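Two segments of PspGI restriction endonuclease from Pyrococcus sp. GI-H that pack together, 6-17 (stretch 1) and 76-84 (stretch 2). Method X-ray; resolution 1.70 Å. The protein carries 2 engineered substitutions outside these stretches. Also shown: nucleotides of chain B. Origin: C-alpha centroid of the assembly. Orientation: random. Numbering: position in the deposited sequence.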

# COMPACT_ATOMS: atom_id res chain seq x y z
N VAL C 6 -21.75 12.82 -23.19
CA VAL C 6 -22.62 11.82 -23.77
C VAL C 6 -22.27 10.56 -23.02
O VAL C 6 -21.12 10.09 -23.01
N ILE C 7 -23.25 10.05 -22.32
CA ILE C 7 -23.03 8.97 -21.41
C ILE C 7 -23.66 7.73 -21.99
O ILE C 7 -24.87 7.70 -22.24
N ASP C 8 -22.84 6.71 -22.22
CA ASP C 8 -23.31 5.44 -22.71
C ASP C 8 -23.42 4.51 -21.53
O ASP C 8 -22.44 4.01 -21.04
N ILE C 9 -24.65 4.26 -21.07
CA ILE C 9 -24.85 3.46 -19.87
C ILE C 9 -24.59 1.97 -20.07
O ILE C 9 -24.65 1.23 -19.11
N THR C 10 -24.29 1.54 -21.29
CA THR C 10 -23.90 0.15 -21.53
C THR C 10 -22.40 -0.07 -21.25
O THR C 10 -21.92 -1.20 -21.30
N LYS C 11 -21.67 1.00 -20.97
CA LYS C 11 -20.26 0.89 -20.55
C LYS C 11 -20.15 0.86 -19.03
O LYS C 11 -21.13 1.13 -18.34
N LYS C 12 -18.97 0.51 -18.52
CA LYS C 12 -18.70 0.68 -17.10
C LYS C 12 -18.85 2.18 -16.85
O LYS C 12 -18.51 3.00 -17.71
N PRO C 13 -19.43 2.56 -15.72
CA PRO C 13 -19.73 3.98 -15.51
C PRO C 13 -18.52 4.89 -15.69
O PRO C 13 -18.60 5.92 -16.33
N THR C 14 -17.38 4.48 -15.16
CA THR C 14 -16.23 5.34 -15.18
C THR C 14 -15.63 5.47 -16.56
O THR C 14 -14.81 6.38 -16.81
N GLN C 15 -16.00 4.56 -17.46
CA GLN C 15 -15.53 4.66 -18.86
C GLN C 15 -16.16 5.82 -19.61
O GLN C 15 -15.72 6.16 -20.71
N ASN C 16 -17.20 6.40 -19.01
CA ASN C 16 -17.82 7.63 -19.48
C ASN C 16 -17.19 8.92 -18.98
O ASN C 16 -17.56 10.02 -19.42
N ILE C 17 -16.26 8.79 -18.05
CA ILE C 17 -15.58 9.94 -17.49
C ILE C 17 -14.29 10.16 -18.27
O ILE C 17 -13.46 9.26 -18.37
N GLU C 76 -25.71 10.57 -12.21
CA GLU C 76 -27.11 10.83 -12.53
C GLU C 76 -27.62 9.93 -13.65
O GLU C 76 -28.74 9.41 -13.59
N ALA C 77 -26.80 9.70 -14.67
CA ALA C 77 -27.20 8.88 -15.80
C ALA C 77 -27.41 7.45 -15.36
O ALA C 77 -28.41 6.82 -15.76
N TYR C 78 -26.48 6.93 -14.55
CA TYR C 78 -26.58 5.54 -14.09
C TYR C 78 -27.70 5.34 -13.09
O TYR C 78 -28.35 4.31 -13.10
N LEU C 79 -27.97 6.34 -12.26
CA LEU C 79 -29.08 6.22 -11.31
C LEU C 79 -30.38 6.22 -12.10
O LEU C 79 -31.31 5.44 -11.78
N SER C 80 -30.47 7.05 -13.13
CA SER C 80 -31.68 7.04 -13.99
C SER C 80 -31.92 5.69 -14.64
O SER C 80 -33.08 5.29 -14.88
N ALA C 81 -30.83 5.00 -14.96
CA ALA C 81 -30.83 3.64 -15.51
C ALA C 81 -31.05 2.53 -14.48
O ALA C 81 -31.10 1.34 -14.84
N GLY C 82 -31.15 2.87 -13.20
CA GLY C 82 -31.37 1.84 -12.17
C GLY C 82 -30.15 1.02 -11.80
O GLY C 82 -30.26 -0.04 -11.15
N TYR C 83 -28.96 1.53 -12.12
CA TYR C 83 -27.72 0.84 -11.82
C TYR C 83 -27.45 0.71 -10.32
O TYR C 83 -27.75 1.61 -9.56
N SER C 84 -26.83 -0.39 -9.91
CA SER C 84 -26.53 -0.65 -8.49
C SER C 84 -25.77 0.53 -7.91
O SER C 84 -24.65 0.82 -8.36

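This is a small, mainly apolar contact, burying 395 Å² over both sides, in which the ring of Tyr 78 from the end of a helix inserts into a loop and short 3-10 segment and is anchored by one hydrogen bond at its tip. Tyr 78 (chi1 -80°, m; chi2 77°) starts sideways at CB, but its ring comes nearer stretch 1, which covers 121 Å² of the residue. Both faces are covered: Pro 13 CB lies 3.8 Å from the Tyr 78 ring centroid, 10° off the normal, and Ile 9 CG2 lies 4.2 Å from that centroid on the opposite face, 12° off, both CH-pi contacts. At the edge, Tyr 78 OH donates to Lys 11 O at 2.5 Å. Asn 16 ND2 is 2.9 Å from Tyr 78 OH, but the angle is poor; instead Asn 16 ND2 donates to Asp 8 O (3.0 Å) and Asn 16 OD1 accepts from Asp 8 N (2.8 Å), bracing stretch 1.

Flanking contacts extend the apolar surface. Ile 7 (m, t) points toward the helix, its CG2 3.6 Å from Ala 77 CB. Ile 9 (p, t) places CD1 3.5 Å from Ala 81 CB, while Pro 13 CD lies 4.1 Å from Tyr 83 CZ. Thr 14 (p) points away from the helix, and its OG1 donates to OP2 of DT11 at 2.8 Å.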

# COMPACT_ATOMS: atom_id res chain seq x y z
CB VAL C 6 -22.41 11.67 -25.27
CG1 VAL C 6 -23.32 10.61 -25.84
CG2 VAL C 6 -22.62 13.03 -25.96
CB ILE C 7 -23.59 9.28 -20.01
CG1 ILE C 7 -22.78 10.45 -19.42
CG2 ILE C 7 -23.49 8.04 -19.13
CD1 ILE C 7 -23.45 11.20 -18.34
CB ASP C 8 -22.32 4.90 -23.74
CG ASP C 8 -22.69 3.51 -24.24
OD1 ASP C 8 -23.65 2.91 -23.71
OD2 ASP C 8 -22.01 3.04 -25.16
CB ILE C 9 -26.26 3.65 -19.26
CG1 ILE C 9 -27.35 3.26 -20.27
CG2 ILE C 9 -26.39 5.10 -18.72
CD1 ILE C 9 -28.64 2.84 -19.61
CB THR C 10 -24.22 -0.30 -22.96
OG1 THR C 10 -23.35 0.35 -23.88
CG2 THR C 10 -25.71 -0.00 -23.31
CB LYS C 11 -19.45 2.08 -21.07
CG LYS C 11 -19.37 2.16 -22.55
CD LYS C 11 -18.58 3.37 -22.96
CE LYS C 11 -18.32 3.41 -24.44
NZ LYS C 11 -17.64 4.70 -24.84
CB LYS C 12 -17.30 0.19 -16.71
CG LYS C 12 -17.11 -1.32 -16.71
CD LYS C 12 -15.68 -1.69 -16.32
CE LYS C 12 -15.49 -3.19 -16.37
NZ LYS C 12 -14.12 -3.57 -16.84
CB PRO C 13 -20.25 4.04 -14.07
CG PRO C 13 -20.03 2.69 -13.47
CD PRO C 13 -19.85 1.72 -14.58
CB THR C 14 -15.15 4.84 -14.20
OG1 THR C 14 -14.80 3.51 -14.58
CG2 THR C 14 -15.66 4.83 -12.75
CB GLN C 15 -15.73 3.37 -19.61
CG GLN C 15 -14.88 2.27 -19.08
CD GLN C 15 -15.19 0.93 -19.71
OE1 GLN C 15 -16.29 0.69 -20.21
NE2 GLN C 15 -14.24 0.03 -19.61
CB ASN C 16 -19.29 7.63 -19.09
CG ASN C 16 -20.09 6.65 -19.91
OD1 ASN C 16 -20.26 6.86 -21.10
ND2 ASN C 16 -20.49 5.55 -19.31
CB ILE C 17 -15.23 9.79 -15.99
CG1 ILE C 17 -16.50 9.52 -15.16
CG2 ILE C 17 -14.50 11.04 -15.54
CD1 ILE C 17 -16.26 9.25 -13.73
CB GLU C 76 -27.31 12.32 -12.84
CG GLU C 76 -27.08 13.18 -11.61
CD GLU C 76 -27.24 14.67 -11.86
OE1 GLU C 76 -27.43 15.10 -13.03
OE2 GLU C 76 -27.14 15.43 -10.87
CB ALA C 77 -26.16 8.96 -16.93
CB TYR C 78 -25.24 5.01 -13.57
CG TYR C 78 -24.37 4.60 -14.72
CD1 TYR C 78 -23.70 5.55 -15.48
CD2 TYR C 78 -24.24 3.26 -15.07
CE1 TYR C 78 -22.91 5.17 -16.56
CE2 TYR C 78 -23.43 2.87 -16.15
CZ TYR C 78 -22.78 3.84 -16.89
OH TYR C 78 -21.99 3.49 -17.96
CB LEU C 79 -29.08 7.37 -10.30
CG LEU C 79 -27.89 7.38 -9.34
CD1 LEU C 79 -28.14 8.45 -8.25
CD2 LEU C 79 -27.58 6.05 -8.78
CB SER C 80 -31.57 8.11 -15.07
OG SER C 80 -31.70 9.40 -14.49
CB ALA C 81 -29.52 3.38 -16.23
CB TYR C 83 -26.60 1.60 -12.49
CG TYR C 83 -25.30 0.87 -12.58
CD1 TYR C 83 -24.99 0.14 -13.70
CD2 TYR C 83 -24.35 1.00 -11.59
CE1 TYR C 83 -23.77 -0.48 -13.81
CE2 TYR C 83 -23.15 0.36 -11.67
CZ TYR C 83 -22.86 -0.37 -12.79
OH TYR C 83 -21.66 -1.00 -12.93
CB SER C 84 -25.66 -1.87 -8.31
OG SER C 84 -25.10 -1.90 -7.00
P DT B 11 -11.53 4.61 -14.57
OP1 DT B 11 -11.91 6.03 -14.40
OP2 DT B 11 -12.22 3.77 -15.57
O5' DT B 11 -9.96 4.55 -14.85
C5' DT B 11 -9.06 5.30 -14.05
C4' DT B 11 -7.65 4.77 -14.25
O4' DT B 11 -7.56 3.42 -13.77
C3' DT B 11 -7.22 4.68 -15.71
O3' DT B 11 -6.74 5.96 -16.13
C2' DT B 11 -6.17 3.58 -15.68
C1' DT B 11 -6.40 2.86 -14.35
N1 DT B 11 -6.59 1.40 -14.43
C2 DT B 11 -5.62 0.62 -13.85
O2 DT B 11 -4.63 1.08 -13.32
N3 DT B 11 -5.87 -0.73 -13.91
C4 DT B 11 -6.95 -1.35 -14.49
O4 DT B 11 -7.03 -2.58 -14.46
C5 DT B 11 -7.91 -0.47 -15.12
C7 DT B 11 -9.10 -1.06 -15.80
C6 DT B 11 -7.68 0.85 -15.06
P DA B 10 -14.45 -0.95 -11.94
OP1 DA B 10 -15.80 -0.34 -12.17
OP2 DA B 10 -14.04 -2.13 -12.73
O5' DA B 10 -13.41 0.22 -12.13
C5' DA B 10 -13.52 1.39 -11.33
C4' DA B 10 -12.33 2.29 -11.55
O4' DA B 10 -11.14 1.68 -11.01
C3' DA B 10 -12.03 2.59 -13.02
O3' DA B 10 -11.65 3.95 -13.13
C2' DA B 10 -10.88 1.65 -13.34
C1' DA B 10 -10.14 1.56 -12.02
N9 DA B 10 -9.48 0.28 -11.80
C8 DA B 10 -10.01 -0.97 -12.03
N7 DA B 10 -9.21 -1.95 -11.70
C5 DA B 10 -8.07 -1.31 -11.22
C6 DA B 10 -6.87 -1.79 -10.70
N6 DA B 10 -6.61 -3.09 -10.56
N1 DA B 10 -5.94 -0.88 -10.32
C2 DA B 10 -6.23 0.42 -10.45
N3 DA B 10 -7.34 1.00 -10.91
C4 DA B 10 -8.23 0.07 -11.28